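Local coordinates for protein-tyrosine-phosphatase PTP1 (Arabidopsis thaliana, PDB 6KRW) that hydrolyses phosphotyrosine in target proteins, dephosphorylates and probably inhibits the MAP kinase MPK6, and, together with MKP1, modulates plant defence, at residues Arg41-Pro44 with Ser45-Leu48; Ser57-Val60 with Glu61-Arg64; Leu94-Thr97 with Ser98-Glu101; Ile250-Thr253 with Ile254-Leu258. All blocks are in the same frame, centred on the assembly; numbering follows the deposited sequence.

Contact 1 of 4, residues Arg41-Pro44 with Ser45-Leu48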
# COMPACT_ATOMS: atom_id res chain seq x y z
N ARG A 41 -12.86 -16.83 -2.01
CA ARG A 41 -12.83 -15.70 -1.06
C ARG A 41 -13.16 -16.13 0.37
O ARG A 41 -13.87 -17.16 0.61
CB ARG A 41 -13.80 -14.61 -1.47
CG ARG A 41 -15.25 -14.88 -1.13
CD ARG A 41 -16.13 -13.75 -1.62
NE ARG A 41 -16.31 -13.84 -3.07
CZ ARG A 41 -17.18 -13.11 -3.77
NH1 ARG A 41 -17.29 -13.31 -5.07
NH2 ARG A 41 -17.93 -12.19 -3.18
N MET A 42 -12.71 -15.31 1.29
CA MET A 42 -13.13 -15.37 2.71
C MET A 42 -14.51 -14.74 2.84
O MET A 42 -14.76 -13.67 2.19
CB MET A 42 -12.11 -14.64 3.57
CG MET A 42 -12.47 -14.62 5.03
SD MET A 42 -11.17 -13.89 6.08
CE MET A 42 -9.88 -15.13 5.95
N TRP A 43 -15.38 -15.34 3.61
CA TRP A 43 -16.72 -14.79 3.87
C TRP A 43 -16.71 -13.93 5.12
O TRP A 43 -15.95 -14.17 6.04
CB TRP A 43 -17.76 -15.91 3.89
CG TRP A 43 -17.71 -16.66 2.60
CD1 TRP A 43 -17.14 -17.88 2.36
CD2 TRP A 43 -18.17 -16.17 1.33
NE1 TRP A 43 -17.21 -18.18 1.03
CE2 TRP A 43 -17.85 -17.16 0.38
CE3 TRP A 43 -18.83 -15.00 0.93
CZ2 TRP A 43 -18.18 -17.00 -0.97
CZ3 TRP A 43 -19.16 -14.86 -0.40
CH2 TRP A 43 -18.84 -15.85 -1.33
N PRO A 44 -17.56 -12.88 5.19
CA PRO A 44 -17.48 -11.92 6.29
C PRO A 44 -17.60 -12.54 7.69
O PRO A 44 -16.96 -12.05 8.62
CB PRO A 44 -18.62 -10.93 6.01
CG PRO A 44 -18.84 -11.04 4.52
CD PRO A 44 -18.55 -12.49 4.17
N SER A 45 -18.42 -13.59 7.85
CA SER A 45 -18.57 -14.19 9.20
C SER A 45 -17.24 -14.71 9.73
O SER A 45 -17.10 -14.80 10.98
CB SER A 45 -19.61 -15.27 9.19
OG SER A 45 -19.23 -16.31 8.32
N GLU A 46 -16.29 -15.03 8.85
CA GLU A 46 -14.97 -15.53 9.31
C GLU A 46 -14.27 -14.47 10.14
O GLU A 46 -13.42 -14.81 11.00
CB GLU A 46 -14.14 -16.01 8.13
CG GLU A 46 -14.76 -17.18 7.39
CD GLU A 46 -13.95 -17.74 6.25
OE1 GLU A 46 -12.86 -18.29 6.51
OE2 GLU A 46 -14.41 -17.60 5.08
N LEU A 47 -14.52 -13.19 9.86
CA LEU A 47 -13.85 -12.09 10.60
C LEU A 47 -14.20 -12.15 12.09
O LEU A 47 -13.40 -11.68 12.90
CB LEU A 47 -14.27 -10.74 9.99
CG LEU A 47 -13.85 -10.55 8.55
CD1 LEU A 47 -14.48 -9.28 8.03
CD2 LEU A 47 -12.35 -10.51 8.40
N LEU A 48 -15.36 -12.71 12.46
CA LEU A 48 -15.72 -12.74 13.90
C LEU A 48 -14.76 -13.65 14.69
O LEU A 48 -14.67 -13.43 15.89
CB LEU A 48 -17.13 -13.28 14.06
CG LEU A 48 -18.21 -12.45 13.39
CD1 LEU A 48 -19.54 -13.15 13.56
CD2 LEU A 48 -18.23 -11.05 13.97
O HOH W 1 -13.89 -18.99 2.87
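Glu46 turns its carboxylate back over the turn and meets the backbone of Trp43. The bond runs from Trp43 N to Glu46 OE2, 2.9 Å long and nearly straight at 168°. It reaches the oxygen from above the carboxylate plane. A glutamate gripping the N-H three residues earlier recalls one half of a capping box. In the reverse direction Glu46 N donates to Trp43 O at 3.0 Å, which is a backbone turn bond. The extended outer part of Glu46 gives the carboxylate its reach: CG stands beside the backbone N (chi1 -63°), and the chain runs straight on to CD. A water donates to the same OE2 at 2.7 Å and also to Arg41 O, so the oxygen has two donors.

Met42 lies across this side chain at a slant. Its CG rests 3.6 Å from Glu46 OE2, and its sulfur, Met42 SD, comes within 4.3 Å of Leu47 CD2. The indole of Trp43 is tilted 35° from the carboxylate, and its CD1 lies obliquely to OE2. One face of that ring takes Arg41 CG, offset toward the rim. The next step of the turn is Leu47 N to Pro44 O, 3.0 Å.

Most of the residues here face the surface, but Leu47 is buried. Together with Met42 it packs on Phe71 and Ile279, which come from two other loops. Arg41 NE bonds back to Gln38 O in helix 27-39. The turn thus leads the chain from that helix into the short helix 47-50.

Contact 2 of 4, residues Ser57-Val60 with Glu61-Arg64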
# COMPACT_ATOMS: atom_id res chain seq x y z
N SER A 57 -16.08 -4.10 20.69
CA SER A 57 -16.98 -2.93 20.85
C SER A 57 -16.16 -1.65 21.07
O SER A 57 -16.55 -0.60 20.54
CB SER A 57 -17.96 -3.16 21.97
OG SER A 57 -17.27 -3.16 23.21
N VAL A 58 -15.01 -1.75 21.75
CA VAL A 58 -14.15 -0.55 21.98
C VAL A 58 -13.49 -0.06 20.67
O VAL A 58 -13.06 1.09 20.64
CB VAL A 58 -13.10 -0.84 23.05
CG1 VAL A 58 -12.46 0.45 23.51
CG2 VAL A 58 -13.70 -1.59 24.24
N ASN A 59 -13.37 -0.91 19.65
CA ASN A 59 -12.59 -0.57 18.43
C ASN A 59 -13.48 -0.37 17.20
O ASN A 59 -12.96 0.12 16.20
CB ASN A 59 -11.54 -1.64 18.14
CG ASN A 59 -10.43 -1.60 19.16
OD1 ASN A 59 -10.06 -0.54 19.64
ND2 ASN A 59 -9.93 -2.78 19.53
N VAL A 60 -14.77 -0.69 17.27
CA VAL A 60 -15.59 -0.71 16.02
C VAL A 60 -15.60 0.67 15.35
O VAL A 60 -15.53 0.72 14.12
CB VAL A 60 -17.01 -1.24 16.27
CG1 VAL A 60 -17.01 -2.75 16.39
CG2 VAL A 60 -17.66 -0.61 17.48
N GLU A 61 -15.65 1.75 16.13
CA GLU A 61 -15.69 3.12 15.56
C GLU A 61 -14.34 3.51 14.96
O GLU A 61 -14.25 4.54 14.36
CB GLU A 61 -16.05 4.14 16.64
CG GLU A 61 -17.53 4.28 16.89
CD GLU A 61 -17.86 5.41 17.85
OE1 GLU A 61 -18.86 5.29 18.58
OE2 GLU A 61 -17.12 6.42 17.86
N LYS A 62 -13.31 2.69 15.09
CA LYS A 62 -11.97 3.01 14.53
C LYS A 62 -11.83 2.38 13.14
O LYS A 62 -10.76 2.52 12.53
CB LYS A 62 -10.88 2.50 15.46
CG LYS A 62 -10.87 3.15 16.83
CD LYS A 62 -9.96 2.44 17.81
CE LYS A 62 -10.04 3.01 19.21
NZ LYS A 62 -9.34 2.16 20.19
N ASN A 63 -12.91 1.79 12.63
CA ASN A 63 -12.95 1.17 11.29
C ASN A 63 -13.83 2.02 10.37
O ASN A 63 -14.99 2.25 10.70
CB ASN A 63 -13.50 -0.25 11.37
CG ASN A 63 -12.65 -1.12 12.28
OD1 ASN A 63 -11.44 -1.03 12.21
ND2 ASN A 63 -13.28 -1.91 13.16
N ARG A 64 -13.27 2.41 9.24
CA ARG A 64 -14.02 3.18 8.22
C ARG A 64 -15.16 2.32 7.67
O ARG A 64 -16.28 2.84 7.45
CB ARG A 64 -13.06 3.63 7.13
CG ARG A 64 -13.73 4.49 6.08
CD ARG A 64 -12.74 5.14 5.16
NE ARG A 64 -11.98 6.18 5.83
CZ ARG A 64 -12.41 7.44 6.04
NH1 ARG A 64 -13.62 7.84 5.64
NH2 ARG A 64 -11.61 8.31 6.62
O HOH W 2 -15.04 2.24 18.82
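The backbone curls from Asn59 to Asn63 through two successive i to i+3 bonds: Lys62 N donates to Asn59 O at 2.8 Å, and Asn63 N to Val60 O at 3.2 Å.

The Asn59 and Lys62 side chains cross at a slant beside the turn. Lys62 NZ donates to Asn59 OD1 at 2.8 Å, and the nitrogen lies nearly in line with the amide C=O (167°). Lys62 gets there as a chain extended beyond CG. That CG sits beside the backbone N (chi1 -63°), and Lys62 CD passes 3.5 Å from Asn59 OD1. The other end of the amide is fixed too, since Asn59 ND2 donates to Val53 O and Ala86 O. The group is therefore held against a flip. With an alanine in place of Lys62, Asn59 OD1 would probably lose its charged mate, and a gap is likely to open beside Tyr89 and Ala86. A water accepts from Glu61 N at 2.8 Å and gives a weak bond to Val58 O. Asn63 sets its ND2 near Asn59 O without bonding it. Its amide is engaged by Tyr89, Asn91 and Ala54.

Lys62, Asn63 and Arg64 begin the Lys-Asn-Arg-Tyr motif of classical phosphatases, which belongs to the phosphotyrosine-recognition loop. Arg64 leans on Ser238 of the substrate-binding loop, a role assigned to Ser238 by similarity. The turn lies in the loop between helix 52-55 and strand 75-77. Asn59 and Lys62 pack on strand 89-90, and Asn63 bonds back to helix 52-55.

Contact 3 of 4, residues Leu94-Thr97 with Ser98-Glu101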
# COMPACT_ATOMS: atom_id res chain seq x y z
N LEU A 94 0.22 -5.86 8.31
CA LEU A 94 1.53 -6.14 7.73
C LEU A 94 1.42 -7.01 6.50
O LEU A 94 0.90 -8.14 6.58
CB LEU A 94 2.44 -6.83 8.74
CG LEU A 94 3.87 -7.02 8.26
CD1 LEU A 94 4.56 -5.69 8.05
CD2 LEU A 94 4.63 -7.90 9.22
N ILE A 95 1.89 -6.51 5.36
CA ILE A 95 1.95 -7.25 4.10
C ILE A 95 3.40 -7.57 3.85
O ILE A 95 4.20 -6.66 3.61
CB ILE A 95 1.32 -6.47 2.93
CG1 ILE A 95 -0.03 -5.88 3.29
CG2 ILE A 95 1.26 -7.34 1.69
CD1 ILE A 95 -1.08 -6.89 3.68
N LYS A 96 3.76 -8.85 3.93
CA LYS A 96 5.16 -9.28 3.85
C LYS A 96 5.18 -10.62 3.14
O LYS A 96 4.55 -11.56 3.61
CB LYS A 96 5.79 -9.33 5.24
CG LYS A 96 7.24 -9.76 5.28
CD LYS A 96 7.83 -9.71 6.68
CE LYS A 96 9.30 -10.04 6.68
NZ LYS A 96 9.89 -10.02 8.04
N THR A 97 5.93 -10.73 2.06
CA THR A 97 6.00 -11.97 1.26
C THR A 97 7.35 -12.65 1.49
O THR A 97 7.46 -13.83 1.24
CB THR A 97 5.81 -11.65 -0.22
OG1 THR A 97 6.90 -10.80 -0.63
CG2 THR A 97 4.49 -10.98 -0.49
N SER A 98 8.36 -11.92 1.90
CA SER A 98 9.77 -12.38 1.81
C SER A 98 10.58 -11.80 2.96
O SER A 98 10.18 -10.77 3.51
CB SER A 98 10.44 -12.00 0.51
OG SER A 98 9.57 -11.96 -0.62
N GLU A 99 11.69 -12.44 3.31
CA GLU A 99 12.63 -11.83 4.27
C GLU A 99 13.90 -11.57 3.50
O GLU A 99 14.80 -12.39 3.54
CB GLU A 99 12.93 -12.71 5.48
CG GLU A 99 13.87 -12.03 6.45
CD GLU A 99 13.26 -10.78 7.07
OE1 GLU A 99 13.84 -9.69 6.96
OE2 GLU A 99 12.22 -10.93 7.71
N SER A 100 13.94 -10.45 2.80
CA SER A 100 15.04 -10.06 1.90
C SER A 100 15.27 -8.56 2.06
O SER A 100 14.29 -7.80 2.08
CB SER A 100 14.74 -10.42 0.48
OG SER A 100 15.67 -9.81 -0.39
N GLU A 101 16.53 -8.16 2.13
CA GLU A 101 16.90 -6.73 2.16
C GLU A 101 16.51 -6.06 0.84
O GLU A 101 16.61 -4.82 0.76
CB GLU A 101 18.41 -6.61 2.43
CG GLU A 101 18.83 -7.31 3.70
CD GLU A 101 20.32 -7.27 3.99
OE1 GLU A 101 20.71 -6.56 4.94
OE2 GLU A 101 21.09 -7.96 3.29
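Lys96 stretches over the carbonyl of Ser98 and reaches the carboxylate of Glu99. Lys96 CE lies 3.4 Å from Ser98 O, and its CG is also close to that oxygen. All the torsions are near 180°, beginning with CG opposite the backbone N (chi1 -180°), so the chain is a straight rod. The rod ends in a salt bridge from Lys96 NZ to Glu99 OE2, modelled at 2.5 Å. Glu99 is poorly ordered, so this short distance is doubtful. As modelled, the ammonium comes in on the syn side of the oxygen, 27° out of the carboxylate plane. Glu99 is bent at its second torsion in the same model, and the two side chains slant across each other.

A second pair forms between neighbours. Thr97 OG1 and Ser98 OG share a hydrogen bond of 2.9 Å. Ser98 OG sits off a staggered position (chi1 -32°), consistent with a pull toward Thr97 OG1. Asn252 ND2 of helix 242-259 is a probable hydrogen-bond partner of Thr97 OG1 as well, at 3.0 Å. Thr97 also packs on Arg256 of that helix and on Leu273 and Phe274 of helix 267-277.

The salt bridge thus crosses the partly exposed side of the loop, while Thr97 OG1 bonds helix 242-259. Leu94 and Ile95 end strand 92-95, an outermost strand of the mixed sheet, and the chain then leaves as a loop. This loop is part of the connection between the antiparallel strands 92-95 and 106-109 at one edge of the tyrosine phosphatase sheet.

Contact 4 of 4, residues Ile250-Thr253 with Ile254-Leu258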
# COMPACT_ATOMS: atom_id res chain seq x y z
N ILE A 250 1.87 -4.78 -7.71
CA ILE A 250 2.83 -4.35 -8.77
C ILE A 250 4.22 -4.18 -8.16
O ILE A 250 5.21 -4.72 -8.70
CB ILE A 250 2.31 -3.05 -9.42
CG1 ILE A 250 0.95 -3.27 -10.10
CG2 ILE A 250 3.37 -2.47 -10.37
CD1 ILE A 250 0.16 -1.97 -10.37
N HIS A 251 4.30 -3.46 -7.06
CA HIS A 251 5.59 -3.17 -6.39
C HIS A 251 6.27 -4.47 -5.96
O HIS A 251 7.45 -4.70 -6.24
CB HIS A 251 5.30 -2.23 -5.23
CG HIS A 251 6.46 -1.77 -4.44
ND1 HIS A 251 6.63 -0.43 -4.15
CD2 HIS A 251 7.48 -2.42 -3.85
CE1 HIS A 251 7.70 -0.29 -3.39
NE2 HIS A 251 8.25 -1.48 -3.21
N ASN A 252 5.49 -5.34 -5.33
CA ASN A 252 6.05 -6.59 -4.79
C ASN A 252 6.49 -7.51 -5.93
O ASN A 252 7.56 -8.16 -5.83
CB ASN A 252 4.96 -7.24 -3.95
CG ASN A 252 5.41 -8.52 -3.26
OD1 ASN A 252 4.90 -9.60 -3.60
ND2 ASN A 252 6.34 -8.39 -2.33
N THR A 253 5.70 -7.60 -6.99
CA THR A 253 6.03 -8.51 -8.10
C THR A 253 7.35 -8.08 -8.72
O THR A 253 8.21 -8.92 -9.01
CB THR A 253 4.90 -8.57 -9.12
OG1 THR A 253 3.73 -9.11 -8.47
CG2 THR A 253 5.28 -9.40 -10.33
N ILE A 254 7.46 -6.80 -9.08
CA ILE A 254 8.70 -6.31 -9.73
C ILE A 254 9.91 -6.56 -8.82
O ILE A 254 10.92 -7.08 -9.31
CB ILE A 254 8.54 -4.84 -10.13
CG1 ILE A 254 7.47 -4.71 -11.22
CG2 ILE A 254 9.88 -4.24 -10.52
CD1 ILE A 254 7.84 -5.27 -12.55
N GLN A 255 9.81 -6.22 -7.53
CA GLN A 255 10.96 -6.43 -6.62
C GLN A 255 11.33 -7.91 -6.57
O GLN A 255 12.53 -8.22 -6.50
CB GLN A 255 10.64 -5.91 -5.23
CG GLN A 255 10.68 -4.41 -5.16
CD GLN A 255 10.60 -3.87 -3.76
OE1 GLN A 255 9.90 -4.44 -2.92
NE2 GLN A 255 11.30 -2.77 -3.50
N ARG A 256 10.34 -8.78 -6.50
CA ARG A 256 10.65 -10.22 -6.37
C ARG A 256 11.27 -10.76 -7.66
O ARG A 256 12.16 -11.60 -7.58
CB ARG A 256 9.38 -10.97 -5.94
CG ARG A 256 9.07 -10.77 -4.46
CD ARG A 256 7.67 -11.19 -4.11
NE ARG A 256 7.41 -12.59 -4.44
CZ ARG A 256 6.22 -13.06 -4.76
NH1 ARG A 256 5.16 -12.27 -4.68
NH2 ARG A 256 6.08 -14.35 -5.07
N ILE A 257 10.84 -10.28 -8.83
CA ILE A 257 11.50 -10.68 -10.10
C ILE A 257 12.97 -10.24 -10.04
O ILE A 257 13.85 -11.05 -10.36
CB ILE A 257 10.77 -10.09 -11.31
CG1 ILE A 257 9.38 -10.70 -11.46
CG2 ILE A 257 11.61 -10.25 -12.58
CD1 ILE A 257 8.46 -9.89 -12.38
N LEU A 258 13.22 -9.00 -9.63
CA LEU A 258 14.59 -8.45 -9.59
C LEU A 258 15.44 -9.19 -8.55
O LEU A 258 16.67 -9.20 -8.70
CB LEU A 258 14.53 -6.96 -9.26
CG LEU A 258 14.00 -6.09 -10.40
CD1 LEU A 258 13.81 -4.66 -9.91
CD2 LEU A 258 14.97 -6.11 -11.58
O HOH W 3 7.60 -5.78 -1.99
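Asn252 and Arg256 meet one turn apart on helix 242-259, the helix that follows the cysteine-containing phosphate-binding loop of the tyrosine phosphatase fold. The backbone bonds are regular i to i+4 links, such as Ile254 N to Ile250 O at 3.1 Å.

The apolar contacts lie on a different face from that pair. Thr253 CG2 touches Ile257 CD1 at 3.8 Å, next to Phe20 of helix 7-24. Ile250 and Ile254 pack on helices 214-223 and 285-303.

Among the polar side chains, Arg256 NH1 donates to Asn252 OD1 at 2.9 Å, in the guanidinium plane. The amide is turned 43° from that plane. The bend at chi3 (58°) turns the guanidinium back toward Asn252, and Arg256 CD lies 3.2 Å from Asn252 OD1. Asp261 forms a salt bridge with Arg256 NE, while Thr270 and Ser263 bond NH1 and NH2. A methionine in place of Arg256 would probably leave Asp261 without its opposite charge and Asn252 OD1 without its donor. Gln255 OE1 lies at the edge of the His251 ring, near its plane, 3.3 Å from His251 CD2. Tyr247 and Ser104 bond the imidazole nitrogens. A water donates to Gln255 OE1 at 2.8 Å and accepts from Asn252 ND2.

From the N terminus the four contacts come in series, and none nests in or crosses another. Contact 1 closes the turn between helix 27-39 and helix 47-50. Contact 2 closes a similar turn in the loop after helix 52-55, with its centre about 17 Å from that of contact 1 and on the same side of the chain's centre. Contact 3 carries the chain off edge strand 92-95 toward strand 106-109. Contact 4 closes no loop but spans turns of helix 242-259, across the chain's centre from contact 2. Only contacts 3 and 4 touch, with centres about 11 Å apart. Through them the edge of the sheet is tied to the helix behind the active-site loop.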